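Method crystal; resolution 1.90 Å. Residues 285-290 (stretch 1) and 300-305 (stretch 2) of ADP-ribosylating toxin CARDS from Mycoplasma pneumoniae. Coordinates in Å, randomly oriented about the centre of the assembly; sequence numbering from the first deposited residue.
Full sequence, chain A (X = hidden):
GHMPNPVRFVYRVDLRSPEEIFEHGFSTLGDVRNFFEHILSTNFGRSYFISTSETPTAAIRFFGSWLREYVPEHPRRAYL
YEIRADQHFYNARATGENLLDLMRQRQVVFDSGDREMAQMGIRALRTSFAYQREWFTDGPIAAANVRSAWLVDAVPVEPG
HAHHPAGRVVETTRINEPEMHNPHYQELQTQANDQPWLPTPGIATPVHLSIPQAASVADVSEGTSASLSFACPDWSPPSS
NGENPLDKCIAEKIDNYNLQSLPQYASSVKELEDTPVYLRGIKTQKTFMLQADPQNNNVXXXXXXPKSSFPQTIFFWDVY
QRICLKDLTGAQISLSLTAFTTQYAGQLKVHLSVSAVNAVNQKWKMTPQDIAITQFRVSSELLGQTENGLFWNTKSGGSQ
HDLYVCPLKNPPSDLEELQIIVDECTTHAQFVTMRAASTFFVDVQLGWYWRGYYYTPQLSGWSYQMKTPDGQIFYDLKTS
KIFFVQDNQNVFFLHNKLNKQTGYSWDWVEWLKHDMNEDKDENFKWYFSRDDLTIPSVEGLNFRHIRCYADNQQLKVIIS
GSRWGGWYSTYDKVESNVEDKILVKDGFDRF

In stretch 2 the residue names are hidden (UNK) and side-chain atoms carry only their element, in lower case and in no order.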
# COMPACT_ATOMS: atom_id res chain seq x y z
N GLN A 285 -32.11 13.36 -2.98
CA GLN A 285 -32.29 12.55 -1.78
C GLN A 285 -32.64 11.09 -2.08
O GLN A 285 -33.09 10.35 -1.20
CB GLN A 285 -33.34 13.18 -0.85
CG GLN A 285 -32.85 14.44 -0.16
CD GLN A 285 -31.71 14.17 0.81
OE1 GLN A 285 -31.99 13.40 1.86
NE2 GLN A 285 -30.59 14.64 0.62
N LYS A 286 -32.41 10.66 -3.31
CA LYS A 286 -32.62 9.28 -3.69
C LYS A 286 -31.51 8.41 -3.11
O LYS A 286 -30.36 8.86 -3.00
CB LYS A 286 -32.66 9.14 -5.21
CG LYS A 286 -33.91 9.74 -5.84
CD LYS A 286 -33.91 9.59 -7.35
CE LYS A 286 -35.17 10.20 -7.95
NZ LYS A 286 -35.28 9.96 -9.41
N THR A 287 -31.85 7.18 -2.75
CA THR A 287 -30.90 6.29 -2.09
C THR A 287 -30.60 5.08 -2.96
O THR A 287 -31.49 4.52 -3.59
CB THR A 287 -31.44 5.83 -0.72
OG1 THR A 287 -31.69 7.00 0.09
CG2 THR A 287 -30.43 4.92 0.01
N PHE A 288 -29.33 4.70 -2.99
CA PHE A 288 -28.87 3.60 -3.84
C PHE A 288 -27.98 2.64 -3.08
O PHE A 288 -27.28 3.02 -2.15
CB PHE A 288 -28.04 4.13 -5.00
CG PHE A 288 -28.76 5.12 -5.88
CD1 PHE A 288 -28.73 6.47 -5.58
CD2 PHE A 288 -29.44 4.71 -7.01
CE1 PHE A 288 -29.38 7.40 -6.39
CE2 PHE A 288 -30.10 5.63 -7.82
CZ PHE A 288 -30.06 6.98 -7.51
N MET A 289 -27.98 1.40 -3.53
CA MET A 289 -27.03 0.42 -3.07
C MET A 289 -25.94 0.26 -4.12
O MET A 289 -26.23 0.09 -5.32
CB MET A 289 -27.71 -0.92 -2.84
CG MET A 289 -28.67 -0.93 -1.67
SD MET A 289 -29.57 -2.48 -1.61
CE MET A 289 -30.70 -2.31 -2.99
N LEU A 290 -24.70 0.30 -3.67
CA LEU A 290 -23.56 0.00 -4.51
C LEU A 290 -23.52 -1.49 -4.82
O LEU A 290 -23.67 -2.31 -3.90
CB LEU A 290 -22.28 0.40 -3.77
CG LEU A 290 -20.98 0.25 -4.55
CD1 LEU A 290 -20.96 1.25 -5.73
CD2 LEU A 290 -19.81 0.49 -3.61
N UNK A 300 -22.07 -0.48 -10.32
CA UNK A 300 -23.27 0.29 -10.61
C UNK A 300 -24.12 0.50 -9.37
O UNK A 300 -23.86 -0.06 -8.31
c UNK A 300 -23.37 -2.79 -11.89
c UNK A 300 -24.09 -0.41 -11.69
c UNK A 300 -23.56 -4.15 -11.64
c UNK A 300 -25.57 -3.64 -10.47
c UNK A 300 -25.38 -2.30 -10.71
c UNK A 300 -24.66 -4.57 -10.92
c UNK A 300 -24.29 -1.85 -11.43
N UNK A 301 -25.16 1.31 -9.54
CA UNK A 301 -26.03 1.70 -8.43
C UNK A 301 -27.44 1.21 -8.71
O UNK A 301 -27.94 1.33 -9.83
c UNK A 301 -26.04 3.23 -8.32
c UNK A 301 -24.82 5.41 -8.56
c UNK A 301 -24.24 3.83 -6.71
c UNK A 301 -24.70 3.95 -8.15
N UNK A 302 -28.08 0.67 -7.68
CA UNK A 302 -29.45 0.19 -7.78
C UNK A 302 -30.27 0.96 -6.77
O UNK A 302 -29.92 1.00 -5.58
c UNK A 302 -28.77 -2.09 -8.57
c UNK A 302 -29.53 -1.31 -7.49
c UNK A 302 -30.98 -1.78 -7.39
N UNK A 303 -31.35 1.60 -7.22
CA UNK A 303 -32.12 2.45 -6.31
C UNK A 303 -32.89 1.61 -5.29
O UNK A 303 -33.43 0.56 -5.63
c UNK A 303 -33.85 4.29 -6.15
o UNK A 303 -35.18 6.27 -6.22
o UNK A 303 -34.53 5.42 -8.14
c UNK A 303 -33.07 3.37 -7.07
c UNK A 303 -34.57 5.41 -6.89
N UNK A 304 -32.94 2.08 -4.05
CA UNK A 304 -33.59 1.35 -2.97
C UNK A 304 -35.12 1.38 -3.02
O UNK A 304 -35.76 0.33 -3.13
c UNK A 304 -33.15 1.88 -1.59
c UNK A 304 -31.66 1.68 -1.40
c UNK A 304 -33.94 1.20 -0.48
N UNK A 305 -35.70 2.57 -2.92
CA UNK A 305 -37.17 2.72 -2.82
C UNK A 305 -37.74 2.29 -1.47
O UNK A 305 -38.95 2.21 -1.29
n UNK A 305 -37.29 1.84 -6.30
o UNK A 305 -37.86 3.85 -5.45
c UNK A 305 -37.88 1.98 -3.95
c UNK A 305 -37.67 2.64 -5.30
O HOH W 1 -34.62 6.38 -3.50

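Position 300 carries seven side-chain carbons, one leading into a six-membered ring. No oxygen ends the ring, so this is a phenylalanine and not a tyrosine. The CA-to-CB bond points away from stretch 1, and the side chain stays out of contact with it. Contact here is left to the backbone. Phe300 has chi1 in the p well.

Position 301 has four carbons, forked at the second. The CB of position 301 lies 3.9 Å from CD2 of Phe288. A fork one carbon beyond CB identifies leucine. CD2 of Leu301 comes within 4.3 Å of CD1 of Leu290, its antiparallel bridge partner. Phe288, Leu290 and Leu301 thus form an apolar group on one face of the sheet.

Position 302 has three carbons, with the first carrying the other two. One of the outer carbons comes near CE of Met289. Branching at CB with no oxygen means valine. Its side chain shares the opposite face with Met289, and CG1 of Val302 lies 4.4 Å from CE of Met289. The backbone pairing is tighter. Met289 N donates to Val302 O at 2.9 Å, and Val302 N donates to Met289 O at 3.1 Å.

Position 303 has three carbons in a row, the third carrying two oxygens. The CB of position 303 is 3.8 Å from CE2 of Phe288. A carboxylate at the end of this chain length is glutamate. The chain is extended, with chi1 and chi2 both t, and OE2 of Glu303 reaches 3.7 Å from CG of Lys286. The O of water 1 lies 2.8 Å from Glu303 OE2, to which the water donates, and 3.0 Å from Thr287 N, from which it accepts, so it links the carboxylate to the facing backbone.

Position 304 again shows one carbon carrying two more. The CA-to-CB bond points toward stretch 1. One outer carbon packs against Thr287 and Met289. This is a second valine. CG2 of Val304 packs 3.7 Å from CG2 of Thr287 and 4.0 Å from CG of Met289. Val304 N donates to Thr287 O at 2.9 Å.

Position 305 has two carbons, the second carrying one oxygen and one nitrogen. It makes no contact with stretch 1. This short amide is asparagine.

The contact is an antiparallel strand pairing. Three nearly straight backbone hydrogen bonds set the register, placing Met289 in a hydrogen-bonded pair with Val302. The flanking pairs, Phe288 with Glu303 and Leu290 with Leu301, lack such bonds and direct their side chains to the other face. Side-chain packing on both faces supplements the backbone bonds, and together the stretches bury 533 Å².

Stretch 2, residues 300-305: FLVEVN
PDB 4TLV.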